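Local coordinates for spindle assembly checkpoint serine/threonine-protein kinase BUB1 (Saccharomyces cerevisiae, PDB 3ESL) that phosphorylates serine and threonine residues, including on BUB3, and works in the spindle assembly checkpoint that delays anaphase until chromosomes are bioriented, at residues A[21-26]-A[64-69]; A[34-39]-A[57-62]. All blocks are in the same frame, centred on the assembly; numbering follows the deposited sequence. Where two conformers were deposited one is given.

Both contacts belong to the all-helical N-terminal domain of BUB1, a TPR-clan fold and one piece of a much longer kinase. They share helix 49-67. Contact 2 pairs its middle, residues 57-62, with residues 34-39 of the preceding helix 29-47; contact 1 sets its C-terminal end and the residues just after it, 64-69, against residues 21-26, in the connection between helix 4-21 and helix 29-47. Along the chain the order is 21-26, 34-39, 57-62, 64-69, so the segments of contact 2 fall between those of contact 1. Their centres lie about 12 Å apart. Contact 2 is buried between antiparallel helices, whereas contact 1 is partly buried and packs the loop before helix 29-47 on the end of helix 49-67.

Contact 1 of 2, residues A[21-26]-A[64-69]; sequences NDLEDM and LIYIQD
Leu-23 meets Tyr-66 from the opposite direction. Leu-23 CD1 sits over one face of the Tyr-66 ring, 3.9 Å from its centroid and only 10° off the normal, a well-centred CH-pi contact. Leu-23 CB lies 3.8 Å from Tyr-66 OH. The backbone bond from Met-26 N to Leu-23 O, 3.1 Å, helps close the short 3-10 turn 23-25 that presents this leucine. Tyr-66 reaches across because its CG lies anti to the backbone N (chi1 -168°), carrying the phenol away from helix 49-67 toward the connection between helix 4-21 and helix 29-47. This is loop-on-helix packing in an all-helical TPR-clan domain, and Leu-23 also touches Pro-29 and Phe-33 of helix 29-47. The ring also has a neighbour within its own segment, Ile-67 CD1, in plane at its edge. With an alanine in place of Tyr-66, the CD1 methyl of Leu-23 would probably lose the aromatic face beneath it, opening a gap between loop and helix. Glu-24 follows and meets the phenol end mainly through its backbone, with its CA 3.7 Å from Tyr-66 OH.

Contact 2 of 2, residues A[34-39]-A[57-62]; sequences LDYMIW and RSTMER
Thr-59 presses its CG2 methyl into the angle between Tyr-36 and Met-37, 3.6 Å from Tyr-36 CD2 and equally 3.6 Å from Met-37 CG. The methyl lies anti to the backbone N of its own residue, which puts OG1 beside that N (chi1 -59°) and CG2 forward against helix 29-47. It meets the Tyr-36 ring obliquely, the two side chains crossing at about a right angle, while Met-37 slides past Thr-59 in the opposite direction. Farther along, Met-37 SD lies 3.5 Å from Met-60 CG, and these two methionines also cross nearly at right angles. The CA atoms of Met-37 and Thr-59 are 6.8 Å apart. Here helix 29-47 and helix 49-67 form an antiparallel hairpin in the TPR-clan N-terminal domain, their local axes 10.0 Å apart at an angle of 161°, and all four touching residues are buried. The second shell fixes the polar ends. Thr-59 OG1 is hydrogen-bonded to Val-55 O one turn back in its helix, so the hydroxyl is satisfied although Thr-59 OG1 also lies against Tyr-36 CE2, 3.6 Å away. Helix 4-21 also contacts Tyr-36: its ring stacks with Tyr-15 and its OH is hydrogen-bonded to Glu-16, whose carboxylate also forms a salt bridge with Arg-62. From helix 77-90, Ile-82 packs on Met-37 and Tyr-86 on Met-60.

Contact 1 of 2, residues A[21-26]-A[64-69]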
ATOM      1  N   ASN A  21     -11.499  22.784   0.486  1.00 31.03           N
ATOM      2  CA  ASN A  21     -11.047  24.171   0.595  1.00 32.87           C
ATOM      3  C   ASN A  21      -9.539  24.352   0.767  1.00 32.58           C
ATOM      4  O   ASN A  21      -8.978  25.332   0.280  1.00 33.23           O
ATOM      5  CB  ASN A  21     -11.724  24.866   1.781  1.00 35.62           C
ATOM      6  CG  ASN A  21     -13.222  25.059   1.587  1.00 40.11           C
ATOM      7  OD1 ASN A  21     -13.751  24.943   0.475  1.00 41.91           O
ATOM      8  ND2 ASN A  21     -13.914  25.358   2.682  1.00 40.82           N
ATOM      9  N   ASP A  22      -8.905  23.444   1.506  1.00 29.98           N
ATOM     10  CA  ASP A  22      -7.533  23.671   1.972  1.00 29.57           C
ATOM     11  C   ASP A  22      -6.431  22.899   1.238  1.00 28.07           C
ATOM     12  O   ASP A  22      -5.292  23.381   1.176  1.00 24.61           O
ATOM     13  CB  ASP A  22      -7.421  23.409   3.480  1.00 33.80           C
ATOM     14  CG  ASP A  22      -8.255  24.375   4.314  1.00 38.24           C
ATOM     15  OD1 ASP A  22      -8.684  25.428   3.794  1.00 41.05           O
ATOM     16  OD2 ASP A  22      -8.471  24.072   5.508  1.00 41.15           O
ATOM     17  N   LEU A  23      -6.750  21.727   0.692  0.80 23.14           N
ATOM     18  CA  LEU A  23      -5.717  20.830   0.143  0.80 23.43           C
ATOM     19  C   LEU A  23      -4.825  21.483  -0.880  0.80 23.77           C
ATOM     20  O   LEU A  23      -3.593  21.318  -0.851  0.80 20.74           O
ATOM     21  CB  LEU A  23      -6.322  19.600  -0.529  0.80 24.87           C
ATOM     22  CG  LEU A  23      -6.563  18.284   0.184  0.80 26.61           C
ATOM     23  CD1 LEU A  23      -7.179  17.342  -0.833  0.80 24.22           C
ATOM     24  CD2 LEU A  23      -5.282  17.677   0.791  0.80 21.47           C
ATOM     25  N   GLU A  24      -5.455  22.214  -1.798  1.00 23.83           N
ATOM     26  CA  GLU A  24      -4.747  22.732  -2.967  1.00 26.00           C
ATOM     27  C   GLU A  24      -3.556  23.628  -2.614  1.00 24.68           C
ATOM     28  O   GLU A  24      -2.557  23.630  -3.333  1.00 27.59           O
ATOM     29  CB  GLU A  24      -5.709  23.469  -3.891  1.00 30.23           C
ATOM     30  CG  GLU A  24      -5.109  23.816  -5.246  1.00 39.08           C
ATOM     31  CD  GLU A  24      -6.158  24.246  -6.245  1.00 46.57           C
ATOM     32  OE1 GLU A  24      -7.120  24.934  -5.831  1.00 49.39           O
ATOM     33  OE2 GLU A  24      -6.021  23.889  -7.438  1.00 50.33           O
ATOM     34  N   ASP A  25      -3.663  24.368  -1.515  1.00 23.65           N
ATOM     35  CA  ASP A  25      -2.636  25.336  -1.129  1.00 25.07           C
ATOM     36  C   ASP A  25      -1.646  24.809  -0.081  1.00 22.24           C
ATOM     37  O   ASP A  25      -0.781  25.559   0.382  1.00 23.63           O
ATOM     38  CB  ASP A  25      -3.291  26.609  -0.610  1.00 27.46           C
ATOM     39  CG  ASP A  25      -4.102  27.331  -1.677  1.00 33.68           C
ATOM     40  OD1 ASP A  25      -3.751  27.261  -2.882  1.00 31.99           O
ATOM     41  OD2 ASP A  25      -5.096  27.974  -1.290  1.00 38.33           O
ATOM     42  N   MET A  26      -1.764  23.531   0.292  1.00 20.96           N
ATOM     43  CA  MET A  26      -0.905  22.989   1.360  1.00 18.87           C
ATOM     44  C   MET A  26       0.474  22.602   0.874  1.00 18.74           C
ATOM     45  O   MET A  26       0.618  22.157  -0.272  1.00 19.38           O
ATOM     46  CB  MET A  26      -1.548  21.756   1.995  1.00 20.42           C
ATOM     47  CG  MET A  26      -2.741  22.103   2.866  1.00 21.31           C
ATOM     48  SD  MET A  26      -3.445  20.660   3.674  1.00 22.25           S
ATOM     49  CE  MET A  26      -2.218  20.290   4.946  1.00 22.67           C
ATOM     50  N   LEU A  64      -5.040   8.264  -2.096  1.00 18.17           N
ATOM     51  CA  LEU A  64      -4.129   7.606  -3.046  1.00 19.56           C
ATOM     52  C   LEU A  64      -4.183   8.281  -4.417  1.00 21.53           C
ATOM     53  O   LEU A  64      -3.145   8.571  -5.029  1.00 21.97           O
ATOM     54  CB  LEU A  64      -4.445   6.122  -3.150  1.00 19.82           C
ATOM     55  CG  LEU A  64      -4.229   5.342  -1.844  1.00 18.33           C
ATOM     56  CD1 LEU A  64      -4.576   3.849  -2.027  1.00 20.44           C
ATOM     57  CD2 LEU A  64      -2.792   5.522  -1.315  1.00 21.06           C
ATOM     58  N   ILE A  65      -5.400   8.581  -4.857  1.00 20.78           N
ATOM     59  CA  ILE A  65      -5.630   9.210  -6.168  1.00 21.13           C
ATOM     60  C   ILE A  65      -5.084  10.633  -6.215  1.00 22.74           C
ATOM     61  O   ILE A  65      -4.436  11.024  -7.188  1.00 24.22           O
ATOM     62  CB  ILE A  65      -7.139   9.163  -6.543  1.00 26.53           C
ATOM     63  CG1 ILE A  65      -7.566   7.716  -6.819  1.00 31.12           C
ATOM     64  CG2 ILE A  65      -7.460  10.093  -7.742  1.00 25.65           C
ATOM     65  CD1 ILE A  65      -6.833   7.050  -7.979  1.00 37.63           C
ATOM     66  N   TYR A  66      -5.315  11.400  -5.152  1.00 18.73           N
ATOM     67  CA  TYR A  66      -4.861  12.787  -5.118  1.00 20.48           C
ATOM     68  C   TYR A  66      -3.333  12.908  -5.091  1.00 21.59           C
ATOM     69  O   TYR A  66      -2.750  13.749  -5.783  1.00 22.85           O
ATOM     70  CB  TYR A  66      -5.453  13.507  -3.918  1.00 22.48           C
ATOM     71  CG  TYR A  66      -5.269  15.006  -3.951  1.00 23.86           C
ATOM     72  CD1 TYR A  66      -6.190  15.818  -4.616  1.00 27.15           C
ATOM     73  CD2 TYR A  66      -4.190  15.612  -3.317  1.00 23.36           C
ATOM     74  CE1 TYR A  66      -6.032  17.193  -4.642  1.00 30.41           C
ATOM     75  CE2 TYR A  66      -4.019  16.986  -3.346  1.00 26.15           C
ATOM     76  CZ  TYR A  66      -4.946  17.769  -4.005  1.00 27.66           C
ATOM     77  OH  TYR A  66      -4.784  19.142  -4.026  1.00 30.57           O
ATOM     78  N   ILE A  67      -2.695  12.055  -4.299  1.00 20.70           N
ATOM     79  CA  ILE A  67      -1.271  12.180  -4.038  1.00 20.04           C
ATOM     80  C   ILE A  67      -0.407  11.430  -5.087  1.00 23.60           C
ATOM     81  O   ILE A  67       0.757  11.793  -5.302  1.00 22.30           O
ATOM     82  CB  ILE A  67      -0.945  11.719  -2.582  1.00 20.38           C
ATOM     83  CG1 ILE A  67      -1.748  12.532  -1.540  1.00 20.00           C
ATOM     84  CG2 ILE A  67       0.579  11.726  -2.316  1.00 18.91           C
ATOM     85  CD1 ILE A  67      -1.299  14.001  -1.335  1.00 23.86           C
ATOM     86  N   GLN A  68      -0.985  10.435  -5.767  1.00 21.86           N
ATOM     87  CA  GLN A  68      -0.203   9.496  -6.611  1.00 24.11           C
ATOM     88  C   GLN A  68       0.655  10.117  -7.724  1.00 30.01           C
ATOM     89  O   GLN A  68       1.721   9.586  -8.047  1.00 33.21           O
ATOM     90  CB  GLN A  68      -1.082   8.401  -7.224  1.00 26.10           C
ATOM     91  CG  GLN A  68      -2.120   8.915  -8.246  1.00 26.50           C
ATOM     92  CD  GLN A  68      -2.847   7.809  -8.997  1.00 30.76           C
ATOM     93  OE1 GLN A  68      -3.810   8.070  -9.733  1.00 34.50           O
ATOM     94  NE2 GLN A  68      -2.398   6.574  -8.817  1.00 31.22           N
ATOM     95  N   ASP A  69       0.189  11.202  -8.320  1.00 32.12           N
ATOM     96  CA  ASP A  69       0.927  11.773  -9.456  1.00 37.23           C
ATOM     97  C   ASP A  69       1.903  12.873  -9.027  1.00 37.84           C
ATOM     98  O   ASP A  69       2.661  13.394  -9.860  1.00 36.74           O
ATOM     99  CB  ASP A  69      -0.018  12.237 -10.574  1.00 40.90           C
ATOM    100  CG  ASP A  69      -0.614  11.069 -11.376  1.00 44.02           C
ATOM    101  OD1 ASP A  69       0.105  10.087 -11.663  1.00 47.70           O
ATOM    102  OD2 ASP A  69      -1.805  11.146 -11.735  1.00 46.43           O
TER

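Contact 2 of 2, residues A[34-39]-A[57-62]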
ATOM      1  N   LEU A  34      -3.996  12.202   6.188  1.00 18.28           N
ATOM      2  CA  LEU A  34      -3.601  11.342   7.312  1.00 20.67           C
ATOM      3  C   LEU A  34      -4.398  11.656   8.576  1.00 20.60           C
ATOM      4  O   LEU A  34      -4.884  10.737   9.245  1.00 21.14           O
ATOM      5  CB  LEU A  34      -2.104  11.460   7.616  1.00 19.17           C
ATOM      6  CG  LEU A  34      -1.156  10.866   6.587  1.00 24.82           C
ATOM      7  CD1 LEU A  34       0.263  11.267   6.952  1.00 25.79           C
ATOM      8  CD2 LEU A  34      -1.287   9.347   6.560  1.00 31.26           C
ATOM      9  N   ASP A  35      -4.548  12.945   8.888  1.00 20.61           N
ATOM     10  CA  ASP A  35      -5.295  13.365  10.085  1.00 22.55           C
ATOM     11  C   ASP A  35      -6.713  12.823  10.018  1.00 21.46           C
ATOM     12  O   ASP A  35      -7.226  12.242  10.981  1.00 21.15           O
ATOM     13  CB  ASP A  35      -5.342  14.888  10.195  1.00 24.41           C
ATOM     14  CG  ASP A  35      -4.078  15.486  10.782  1.00 28.38           C
ATOM     15  OD1 ASP A  35      -3.257  14.747  11.371  1.00 31.67           O
ATOM     16  OD2 ASP A  35      -3.927  16.722  10.654  1.00 31.99           O
ATOM     17  N   TYR A  36      -7.329  12.975   8.850  1.00 19.09           N
ATOM     18  CA  TYR A  36      -8.719  12.559   8.669  1.00 20.74           C
ATOM     19  C   TYR A  36      -8.848  11.036   8.761  1.00 20.79           C
ATOM     20  O   TYR A  36      -9.711  10.533   9.466  1.00 19.39           O
ATOM     21  CB  TYR A  36      -9.248  13.128   7.353  1.00 18.13           C
ATOM     22  CG  TYR A  36     -10.715  12.889   7.058  1.00 21.36           C
ATOM     23  CD1 TYR A  36     -11.640  12.677   8.091  1.00 21.13           C
ATOM     24  CD2 TYR A  36     -11.180  12.930   5.740  1.00 20.09           C
ATOM     25  CE1 TYR A  36     -13.006  12.489   7.807  1.00 22.72           C
ATOM     26  CE2 TYR A  36     -12.543  12.725   5.444  1.00 22.62           C
ATOM     27  CZ  TYR A  36     -13.438  12.516   6.486  1.00 22.89           C
ATOM     28  OH  TYR A  36     -14.766  12.306   6.197  1.00 25.16           O
ATOM     29  N   MET A  37      -7.960  10.299   8.090  1.00 19.70           N
ATOM     30  CA  MET A  37      -7.999   8.837   8.126  1.00 21.65           C
ATOM     31  C   MET A  37      -7.769   8.255   9.525  1.00 21.59           C
ATOM     32  O   MET A  37      -8.430   7.291   9.926  0.80 20.77           O
ATOM     33  CB  MET A  37      -7.000   8.260   7.111  1.00 20.84           C
ATOM     34  CG  MET A  37      -7.443   8.509   5.688  1.00 21.00           C
ATOM     35  SD  MET A  37      -6.266   7.799   4.513  1.00 28.44           S
ATOM     36  CE  MET A  37      -4.797   8.762   4.802  1.00 26.63           C
ATOM     37  N   ILE A  38      -6.855   8.864  10.276  1.00 21.58           N
ATOM     38  CA  ILE A  38      -6.590   8.435  11.639  1.00 24.78           C
ATOM     39  C   ILE A  38      -7.846   8.670  12.476  1.00 23.13           C
ATOM     40  O   ILE A  38      -8.238   7.789  13.244  1.00 25.64           O
ATOM     41  CB  ILE A  38      -5.364   9.144  12.232  1.00 24.96           C
ATOM     42  CG1 ILE A  38      -4.088   8.649  11.522  1.00 24.63           C
ATOM     43  CG2 ILE A  38      -5.246   8.897  13.749  1.00 25.18           C
ATOM     44  CD1 ILE A  38      -2.877   9.497  11.778  1.00 27.88           C
ATOM     45  N   TRP A  39      -8.482   9.824  12.289  1.00 24.29           N
ATOM     46  CA  TRP A  39      -9.723  10.145  13.023  1.00 24.28           C
ATOM     47  C   TRP A  39     -10.854   9.167  12.680  1.00 26.31           C
ATOM     48  O   TRP A  39     -11.565   8.673  13.569  1.00 26.46           O
ATOM     49  CB  TRP A  39     -10.158  11.590  12.781  1.00 24.96           C
ATOM     50  CG  TRP A  39     -11.467  11.893  13.448  1.00 25.67           C
ATOM     51  CD1 TRP A  39     -11.654  12.255  14.755  1.00 28.31           C
ATOM     52  CD2 TRP A  39     -12.771  11.813  12.855  1.00 25.54           C
ATOM     53  NE1 TRP A  39     -13.003  12.406  15.015  1.00 28.19           N
ATOM     54  CE2 TRP A  39     -13.710  12.153  13.864  1.00 27.75           C
ATOM     55  CE3 TRP A  39     -13.241  11.497  11.568  1.00 27.26           C
ATOM     56  CZ2 TRP A  39     -15.091  12.185  13.623  1.00 28.58           C
ATOM     57  CZ3 TRP A  39     -14.619  11.528  11.325  1.00 26.61           C
ATOM     58  CH2 TRP A  39     -15.530  11.872  12.358  1.00 28.26           C
ATOM     59  N   ARG A  57     -12.784   3.746   3.568  0.80 20.22           N
ATOM     60  CA  ARG A  57     -12.385   3.229   2.255  0.80 22.68           C
ATOM     61  C   ARG A  57     -12.335   4.356   1.233  0.80 22.52           C
ATOM     62  O   ARG A  57     -11.343   4.495   0.516  0.80 20.71           O
ATOM     63  CB  ARG A  57     -13.305   2.083   1.781  0.80 22.14           C
ATOM     64  CG  ARG A  57     -12.871   1.507   0.422  0.80 23.59           C
ATOM     65  CD  ARG A  57     -13.451   0.132   0.083  0.80 27.63           C
ATOM     66  NE  ARG A  57     -12.728  -0.424  -1.071  0.80 34.53           N
ATOM     67  CZ  ARG A  57     -12.759  -1.692  -1.487  0.80 36.68           C
ATOM     68  NH1 ARG A  57     -13.492  -2.603  -0.846  0.80 36.77           N
ATOM     69  NH2 ARG A  57     -12.046  -2.052  -2.557  0.80 32.83           N
ATOM     70  N   SER A  58     -13.396   5.162   1.182  1.00 24.29           N
ATOM     71  CA  SER A  58     -13.485   6.299   0.251  1.00 26.62           C
ATOM     72  C   SER A  58     -12.395   7.349   0.455  1.00 25.99           C
ATOM     73  O   SER A  58     -11.849   7.886  -0.513  1.00 25.61           O
ATOM     74  CB  SER A  58     -14.870   6.953   0.345  1.00 30.39           C
ATOM     75  OG  SER A  58     -14.860   8.253  -0.223  1.00 37.36           O
ATOM     76  N   THR A  59     -12.084   7.641   1.713  1.00 22.13           N
ATOM     77  CA  THR A  59     -11.079   8.636   2.047  1.00 22.46           C
ATOM     78  C   THR A  59      -9.698   8.129   1.635  1.00 18.61           C
ATOM     79  O   THR A  59      -8.893   8.902   1.106  1.00 21.63           O
ATOM     80  CB  THR A  59     -11.132   9.007   3.537  1.00 22.04           C
ATOM     81  OG1 THR A  59     -12.446   9.510   3.824  1.00 22.81           O
ATOM     82  CG2 THR A  59     -10.131  10.107   3.848  1.00 22.20           C
ATOM     83  N   MET A  60      -9.444   6.848   1.867  1.00 18.98           N
ATOM     84  CA  MET A  60      -8.131   6.280   1.542  1.00 19.73           C
ATOM     85  C   MET A  60      -7.958   6.303   0.018  1.00 20.83           C
ATOM     86  O   MET A  60      -6.889   6.636  -0.491  1.00 18.09           O
ATOM     87  CB  MET A  60      -7.992   4.866   2.096  1.00 18.22           C
ATOM     88  CG  MET A  60      -7.872   4.837   3.609  1.00 23.42           C
ATOM     89  SD  MET A  60      -7.665   3.163   4.222  1.00 27.12           S
ATOM     90  CE  MET A  60      -5.989   2.862   3.723  1.00 29.62           C
ATOM     91  N   GLU A  61      -9.028   5.974  -0.704  1.00 19.75           N
ATOM     92  CA  GLU A  61      -8.982   5.994  -2.168  1.00 20.52           C
ATOM     93  C   GLU A  61      -8.738   7.415  -2.679  1.00 19.97           C
ATOM     94  O   GLU A  61      -7.912   7.620  -3.584  1.00 20.52           O
ATOM     95  CB  GLU A  61     -10.267   5.404  -2.757  1.00 20.66           C
ATOM     96  CG  GLU A  61     -10.392   3.931  -2.501  1.00 21.97           C
ATOM     97  CD  GLU A  61     -11.618   3.325  -3.155  1.00 24.46           C
ATOM     98  OE1 GLU A  61     -12.370   4.075  -3.816  1.00 28.72           O
ATOM     99  OE2 GLU A  61     -11.803   2.100  -3.001  1.00 23.87           O
ATOM    100  N   ARG A  62      -9.446   8.386  -2.108  0.50 18.71           N
ATOM    101  CA  ARG A  62      -9.235   9.798  -2.451  0.50 19.42           C
ATOM    102  C   ARG A  62      -7.783  10.207  -2.226  0.50 20.06           C
ATOM    103  O   ARG A  62      -7.171  10.862  -3.079  0.50 19.96           O
ATOM    104  CB  ARG A  62     -10.167  10.706  -1.641  0.50 22.51           C
ATOM    105  CG  ARG A  62     -11.584  10.761  -2.174  0.50 23.99           C
ATOM    106  CD  ARG A  62     -12.484  11.535  -1.213  0.50 24.30           C
ATOM    107  NE  ARG A  62     -12.387  12.981  -1.402  0.50 23.16           N
ATOM    108  CZ  ARG A  62     -13.101  13.867  -0.710  0.50 22.65           C
ATOM    109  NH1 ARG A  62     -13.944  13.449   0.214  0.50 25.31           N
ATOM    110  NH2 ARG A  62     -12.971  15.167  -0.940  0.50 23.10           N
TER